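Ofchtiv-allosamidin from Ostrinia furnacalis probably hydrolyses chitin as a group IV insect chitinase of glycoside hydrolase family 18, and binds the inhibitor allosamidin. Local coordinates of one contact, PDB 6JMB (chain A, 1.39 Å), residues T203-P208 and W318-N323, beside the matching contact of the related insect group II chitinase from Ostrinia furnacalis, PDB 5Y29 (chain B, 1.80 Å), residues T208-P213 and W319-D324. Both blocks share one frame: the second was fitted to the first on N, CA, C and O of the twelve residues, RMSD 0.46 Å. Numbering follows each deposited sequence.

Structure 1 (6JMB).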
loop_
_atom_site.group_PDB
_atom_site.type_symbol
_atom_site.label_atom_id
_atom_site.label_comp_id
_atom_site.label_asym_id
_atom_site.label_seq_id
_atom_site.Cartn_x
_atom_site.Cartn_y
_atom_site.Cartn_z
ATOM N N THR A 203 -3.478 -7.717 -20.132
ATOM C CA THR A 203 -3.941 -6.613 -19.298
ATOM C C THR A 203 -4.793 -7.146 -18.153
ATOM O O THR A 203 -5.426 -8.200 -18.252
ATOM C CB THR A 203 -4.778 -5.635 -20.125
ATOM O OG1 THR A 203 -5.907 -6.326 -20.682
ATOM C CG2 THR A 203 -3.947 -5.019 -21.249
ATOM N N GLY A 204 -4.796 -6.410 -17.052
ATOM C CA GLY A 204 -5.578 -6.800 -15.893
ATOM C C GLY A 204 -5.643 -5.635 -14.934
ATOM O O GLY A 204 -4.897 -4.658 -15.055
ATOM N N HIS A 205 -6.555 -5.746 -13.981
ATOM C CA HIS A 205 -6.802 -4.645 -13.067
ATOM C C HIS A 205 -5.834 -4.669 -11.896
ATOM O O HIS A 205 -5.475 -5.730 -11.375
ATOM C CB HIS A 205 -8.240 -4.665 -12.557
ATOM C CG HIS A 205 -9.260 -4.572 -13.649
ATOM N ND1 HIS A 205 -9.312 -3.520 -14.537
ATOM C CD2 HIS A 205 -10.264 -5.410 -13.998
ATOM C CE1 HIS A 205 -10.310 -3.712 -15.383
ATOM N NE2 HIS A 205 -10.905 -4.850 -15.075
ATOM N N ASN A 206 -5.426 -3.476 -11.485
ATOM C CA ASN A 206 -4.542 -3.329 -10.338
ATOM C C ASN A 206 -5.247 -3.763 -9.058
ATOM O O ASN A 206 -4.636 -4.397 -8.188
ATOM C CB ASN A 206 -4.117 -1.861 -10.274
ATOM C CG ASN A 206 -3.076 -1.577 -9.216
ATOM O OD1 ASN A 206 -2.205 -2.399 -8.923
ATOM N ND2 ASN A 206 -3.142 -0.378 -8.654
ATOM N N ALA A 207 -6.537 -3.459 -8.941
ATOM C CA ALA A 207 -7.282 -3.793 -7.734
ATOM C C ALA A 207 -8.735 -4.111 -8.063
ATOM O O ALA A 207 -9.646 -3.423 -7.587
ATOM C CB ALA A 207 -7.193 -2.636 -6.734
ATOM N N PRO A 208 -9.003 -5.154 -8.843
ATOM C CA PRO A 208 -10.399 -5.529 -9.094
ATOM C C PRO A 208 -11.041 -6.020 -7.806
ATOM O O PRO A 208 -10.418 -6.736 -7.021
ATOM C CB PRO A 208 -10.274 -6.669 -10.109
ATOM C CG PRO A 208 -8.959 -7.314 -9.771
ATOM C CD PRO A 208 -8.054 -6.206 -9.267
ATOM N N TRP A 318 -3.014 0.879 -22.544
ATOM C CA TRP A 318 -4.114 0.365 -21.742
ATOM C C TRP A 318 -3.735 0.582 -20.285
ATOM O O TRP A 318 -2.642 0.198 -19.863
ATOM C CB TRP A 318 -4.330 -1.120 -22.039
ATOM C CG TRP A 318 -5.590 -1.701 -21.496
ATOM C CD1 TRP A 318 -6.753 -1.943 -22.189
ATOM C CD2 TRP A 318 -5.815 -2.177 -20.163
ATOM N NE1 TRP A 318 -7.683 -2.519 -21.361
ATOM C CE2 TRP A 318 -7.134 -2.674 -20.114
ATOM C CE3 TRP A 318 -5.031 -2.220 -19.002
ATOM C CZ2 TRP A 318 -7.691 -3.204 -18.947
ATOM C CZ3 TRP A 318 -5.582 -2.754 -17.844
ATOM C CH2 TRP A 318 -6.902 -3.239 -17.828
ATOM N N VAL A 319 -4.621 1.216 -19.522
ATOM C CA VAL A 319 -4.318 1.650 -18.163
ATOM C C VAL A 319 -5.427 1.183 -17.230
ATOM O O VAL A 319 -6.606 1.460 -17.471
ATOM C CB VAL A 319 -4.175 3.183 -18.091
ATOM C CG1 VAL A 319 -3.937 3.641 -16.651
ATOM C CG2 VAL A 319 -3.052 3.663 -18.989
ATOM N N SER A 320 -5.049 0.480 -16.166
ATOM C CA SER A 320 -5.949 0.195 -15.057
ATOM C C SER A 320 -5.734 1.256 -13.986
ATOM O O SER A 320 -4.590 1.587 -13.663
ATOM C CB SER A 320 -5.611 -1.175 -14.477
ATOM O OG SER A 320 -6.072 -1.288 -13.147
ATOM N N PHE A 321 -6.822 1.798 -13.444
ATOM C CA PHE A 321 -6.701 2.804 -12.395
ATOM C C PHE A 321 -7.914 2.726 -11.479
ATOM O O PHE A 321 -8.819 1.913 -11.679
ATOM C CB PHE A 321 -6.487 4.210 -12.976
ATOM C CG PHE A 321 -7.673 4.761 -13.725
ATOM C CD1 PHE A 321 -8.042 4.251 -14.960
ATOM C CD2 PHE A 321 -8.408 5.816 -13.196
ATOM C CE1 PHE A 321 -9.131 4.778 -15.650
ATOM C CE2 PHE A 321 -9.487 6.350 -13.887
ATOM C CZ PHE A 321 -9.851 5.828 -15.110
ATOM N N ASP A 322 -7.912 3.567 -10.448
ATOM C CA ASP A 322 -9.048 3.689 -9.551
ATOM C C ASP A 322 -9.427 5.156 -9.432
ATOM O O ASP A 322 -8.554 6.028 -9.374
ATOM C CB ASP A 322 -8.733 3.079 -8.182
ATOM C CG ASP A 322 -9.023 1.589 -8.138
ATOM O OD1 ASP A 322 -10.200 1.229 -7.920
ATOM O OD2 ASP A 322 -8.093 0.772 -8.352
ATOM N N ASN A 323 -10.730 5.425 -9.422
ATOM C CA ASN A 323 -11.263 6.782 -9.387
ATOM C C ASN A 323 -12.212 6.919 -8.196
ATOM O O ASN A 323 -12.308 6.027 -7.357
ATOM C CB ASN A 323 -11.902 7.152 -10.730
ATOM C CG ASN A 323 -13.035 6.223 -11.129
ATOM O OD1 ASN A 323 -13.525 5.424 -10.327
ATOM N ND2 ASN A 323 -13.467 6.334 -12.387
HETATM O O HOH W 1 -8.766 -1.094 -13.144
HETATM O O HOH W 2 -5.574 1.158 -9.518
HETATM O O HOH W 3 -8.143 -1.454 -10.247
#

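Structure 2 (5Y29).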
loop_
_atom_site.group_PDB
_atom_site.type_symbol
_atom_site.label_atom_id
_atom_site.label_comp_id
_atom_site.label_asym_id
_atom_site.label_seq_id
_atom_site.Cartn_x
_atom_site.Cartn_y
_atom_site.Cartn_z
ATOM N N THR B 208 -3.685 -7.779 -20.247
ATOM C CA THR B 208 -4.259 -6.679 -19.486
ATOM C C THR B 208 -5.082 -7.200 -18.313
ATOM O O THR B 208 -5.643 -8.298 -18.350
ATOM C CB THR B 208 -5.137 -5.799 -20.374
ATOM O OG1 THR B 208 -6.158 -6.604 -20.977
ATOM C CG2 THR B 208 -4.297 -5.115 -21.452
ATOM N N GLY B 209 -5.158 -6.385 -17.268
ATOM C CA GLY B 209 -5.907 -6.734 -16.075
ATOM C C GLY B 209 -5.941 -5.534 -15.160
ATOM O O GLY B 209 -5.201 -4.564 -15.348
ATOM N N HIS B 210 -6.814 -5.600 -14.163
ATOM C CA HIS B 210 -6.989 -4.454 -13.287
ATOM C C HIS B 210 -6.028 -4.503 -12.108
ATOM O O HIS B 210 -5.824 -5.553 -11.490
ATOM C CB HIS B 210 -8.420 -4.343 -12.775
ATOM C CG HIS B 210 -8.771 -2.958 -12.338
ATOM N ND1 HIS B 210 -8.392 -2.446 -11.115
ATOM C CD2 HIS B 210 -9.419 -1.958 -12.980
ATOM C CE1 HIS B 210 -8.815 -1.198 -11.014
ATOM N NE2 HIS B 210 -9.441 -0.878 -12.133
ATOM N N VAL B 211 -5.464 -3.336 -11.790
ATOM C CA VAL B 211 -4.500 -3.216 -10.701
ATOM C C VAL B 211 -5.096 -3.666 -9.367
ATOM O O VAL B 211 -4.386 -4.244 -8.532
ATOM C CB VAL B 211 -3.979 -1.767 -10.632
ATOM C CG1 VAL B 211 -5.133 -0.801 -10.454
ATOM C CG2 VAL B 211 -2.953 -1.606 -9.516
ATOM N N ALA B 212 -6.390 -3.422 -9.130
ATOM C CA ALA B 212 -6.983 -3.633 -7.803
ATOM C C ALA B 212 -8.474 -3.942 -7.900
ATOM O O ALA B 212 -9.319 -3.147 -7.479
ATOM C CB ALA B 212 -6.743 -2.414 -6.914
ATOM N N PRO B 213 -8.831 -5.130 -8.393
ATOM C CA PRO B 213 -10.253 -5.506 -8.427
ATOM C C PRO B 213 -10.823 -5.633 -7.023
ATOM O O PRO B 213 -10.143 -6.074 -6.093
ATOM C CB PRO B 213 -10.254 -6.863 -9.143
ATOM C CG PRO B 213 -8.885 -7.015 -9.738
ATOM C CD PRO B 213 -7.961 -6.204 -8.893
ATOM N N TRP B 319 -2.502 1.197 -22.454
ATOM C CA TRP B 319 -3.645 0.690 -21.705
ATOM C C TRP B 319 -3.292 0.767 -20.225
ATOM O O TRP B 319 -2.192 0.361 -19.843
ATOM C CB TRP B 319 -3.934 -0.756 -22.128
ATOM C CG TRP B 319 -5.262 -1.347 -21.733
ATOM C CD1 TRP B 319 -6.371 -1.471 -22.522
ATOM C CD2 TRP B 319 -5.599 -1.951 -20.474
ATOM N NE1 TRP B 319 -7.383 -2.089 -21.826
ATOM C CE2 TRP B 319 -6.934 -2.395 -20.567
ATOM C CE3 TRP B 319 -4.906 -2.143 -19.275
ATOM C CZ2 TRP B 319 -7.588 -3.024 -19.509
ATOM C CZ3 TRP B 319 -5.557 -2.770 -18.225
ATOM C CH2 TRP B 319 -6.886 -3.197 -18.347
ATOM N N VAL B 320 -4.199 1.288 -19.401
ATOM C CA VAL B 320 -3.917 1.454 -17.974
ATOM C C VAL B 320 -5.184 1.210 -17.161
ATOM O O VAL B 320 -6.270 1.672 -17.523
ATOM C CB VAL B 320 -3.329 2.854 -17.672
ATOM C CG1 VAL B 320 -4.333 3.958 -17.991
ATOM C CG2 VAL B 320 -2.870 2.951 -16.213
ATOM N N SER B 321 -5.042 0.490 -16.046
ATOM C CA SER B 321 -6.144 0.246 -15.124
ATOM C C SER B 321 -5.852 0.943 -13.804
ATOM O O SER B 321 -4.702 0.976 -13.361
ATOM C CB SER B 321 -6.353 -1.254 -14.891
ATOM O OG SER B 321 -5.182 -1.863 -14.371
ATOM N N PHE B 322 -6.892 1.486 -13.174
ATOM C CA PHE B 322 -6.725 2.368 -12.022
ATOM C C PHE B 322 -8.050 2.473 -11.277
ATOM O O PHE B 322 -9.081 1.971 -11.730
ATOM C CB PHE B 322 -6.229 3.755 -12.464
ATOM C CG PHE B 322 -7.214 4.509 -13.328
ATOM C CD1 PHE B 322 -7.370 4.194 -14.671
ATOM C CD2 PHE B 322 -7.981 5.534 -12.796
ATOM C CE1 PHE B 322 -8.278 4.881 -15.463
ATOM C CE2 PHE B 322 -8.888 6.230 -13.587
ATOM C CZ PHE B 322 -9.032 5.901 -14.922
ATOM N N ASP B 323 -8.018 3.156 -10.132
ATOM C CA ASP B 323 -9.208 3.433 -9.338
ATOM C C ASP B 323 -9.628 4.886 -9.538
ATOM O O ASP B 323 -8.791 5.791 -9.465
ATOM C CB ASP B 323 -8.952 3.170 -7.850
ATOM C CG ASP B 323 -9.059 1.698 -7.489
ATOM O OD1 ASP B 323 -9.233 0.871 -8.408
ATOM O OD2 ASP B 323 -8.966 1.364 -6.287
ATOM N N ASP B 324 -10.921 5.103 -9.780
ATOM C CA ASP B 324 -11.486 6.441 -9.837
ATOM C C ASP B 324 -12.281 6.711 -8.561
ATOM O O ASP B 324 -12.421 5.845 -7.694
ATOM C CB ASP B 324 -12.343 6.620 -11.097
ATOM C CG ASP B 324 -13.550 5.680 -11.148
ATOM O OD1 ASP B 324 -13.659 4.758 -10.310
ATOM O OD2 ASP B 324 -14.396 5.864 -12.054
HETATM O O HOH W 4 -10.853 -1.303 -8.553
#

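Structure 1 (6JMB)
In this TIM-barrel enzyme the loop after strand 187-190 meets strand 317-320, probably part of the alpha+beta insertion domain of many family 18 chitinases, where Thr203 packs on Trp318. Thr203 CB lies 3.5 Å from the centroid of the indole six-membered ring, over its face, while OG1 bonds Ser266 and Ala263. Gly204 O touches Trp318 CZ3 at 3.4 Å. Ser320 turns OG anti to its backbone N (chi1 158°), where it accepts a nearly straight bond from Asn206 N at 2.8 Å. His205 runs back beside its own backbone N (chi1 -59°), placing ND1 4.1 Å from Trp318 CH2; NE2 bonds Asp304, and a water links ND1 to Ser320 OG. The buried side chain of Asn206 lies about 7 Å from the bound allosamizoline; its OD1 accepts from Asp194 N and its ND2 reaches Asp322 OD2 through water. Another water ties that oxygen to Ala207 N, and Asp322 OD1 salt-bridges Lys330 and hydrogen-bonds Ser326. Asn323 suits the N-cap of helix 324-336, its OD1 accepting from Ser326 N.

Structure 2 (5Y29)
Where the barrel loop meets strand 318-321, Thr208 packs on Trp319. Thr208 CB lies 3.5 Å from the centroid of the indole six-membered ring, over its face, while OG1 bonds Gly264 and Ile267. Gly209 O touches Trp319 CZ3 at 3.4 Å. Ser321 tucks OG between its backbone N and carbonyl carbon (chi1 59°), where it accepts from Val211 N at 3.0 Å and donates to Gly209 O at 2.9 Å, on a lone pair in the carbonyl plane. His210 carries its ring anti to the backbone N (chi1 -158°). Its ND1 accepts the N-H of Ala212 at 3.0 Å, almost in the ring plane, which is consistent with a proton on NE2; NE2 makes weak bonds to Phe322 O and Pro311 O. Val211 fills its buried place with carbon, CG1 lying 3.9 Å from Phe322 CA. Asp323 OD1 meets His210 CE1 at 3.4 Å, a water joins OD1 to Ala212 O, and OD2 salt-bridges Lys331. Asp324 suits the N-cap of helix 325-337, its OD1 accepting from Ile327 N.

Comparison
The histidine turns. From His205(A) to His210(B), chi1 goes from -59° to -158° and the ring atoms beyond CG leave their places, while CB still touches Pro208(A) or Pro213(B). The contact of His205(A) ND1 with Trp318(A) CH2 is given up. In its place His210(B) NE2 lies 2.9 Å from Phe322(B) O, CE1 meets Asp323(B) OD1, and ND1 accepts from Ala212(B) N at 3.0 Å; in structure 1 the like atoms, His205(A) ND1 and Ala207(A) N, are 6.2 Å apart. The imidazole now occupies the region where structure 1 has waters modelled beside Ser320(A) OG and Ala207(A) N, so direct contacts probably replace water-mediated ones.

The serine turns as well: the OG atoms of Ser320(A) and Ser321(B) stand 1.6 Å apart. Each still accepts the backbone N-H of Asn206(A) or Val211(B), but Ser321(B) OG gains a bond to Gly209(B) O.

At the exchange of Asn206(A) for Val211(B), CG of the first and CG2 of the second nearly coincide, 0.3 Å apart. ND2 of Asn206(A), which bonds a water modelled between it and Asp322(A) OD2, has no counterpart in Val211(B), which offers no donor. The added branch, CG1 of Val211(B), packs on Phe322(B) CA, its place 2.2 Å apart from that water after superposition.

The carboxylate of Asp323(B) is twisted by about 88° from that of Asp322(A), although OD1(B) falls near OD2(A) and now faces the histidine. At the N-cap, where both side chains keep the role, Asn323(A) gives way to Asp324(B): their ND2 and OD2 fall 1.1 Å apart after superposition, a carboxylate oxygen in place of an amide nitrogen.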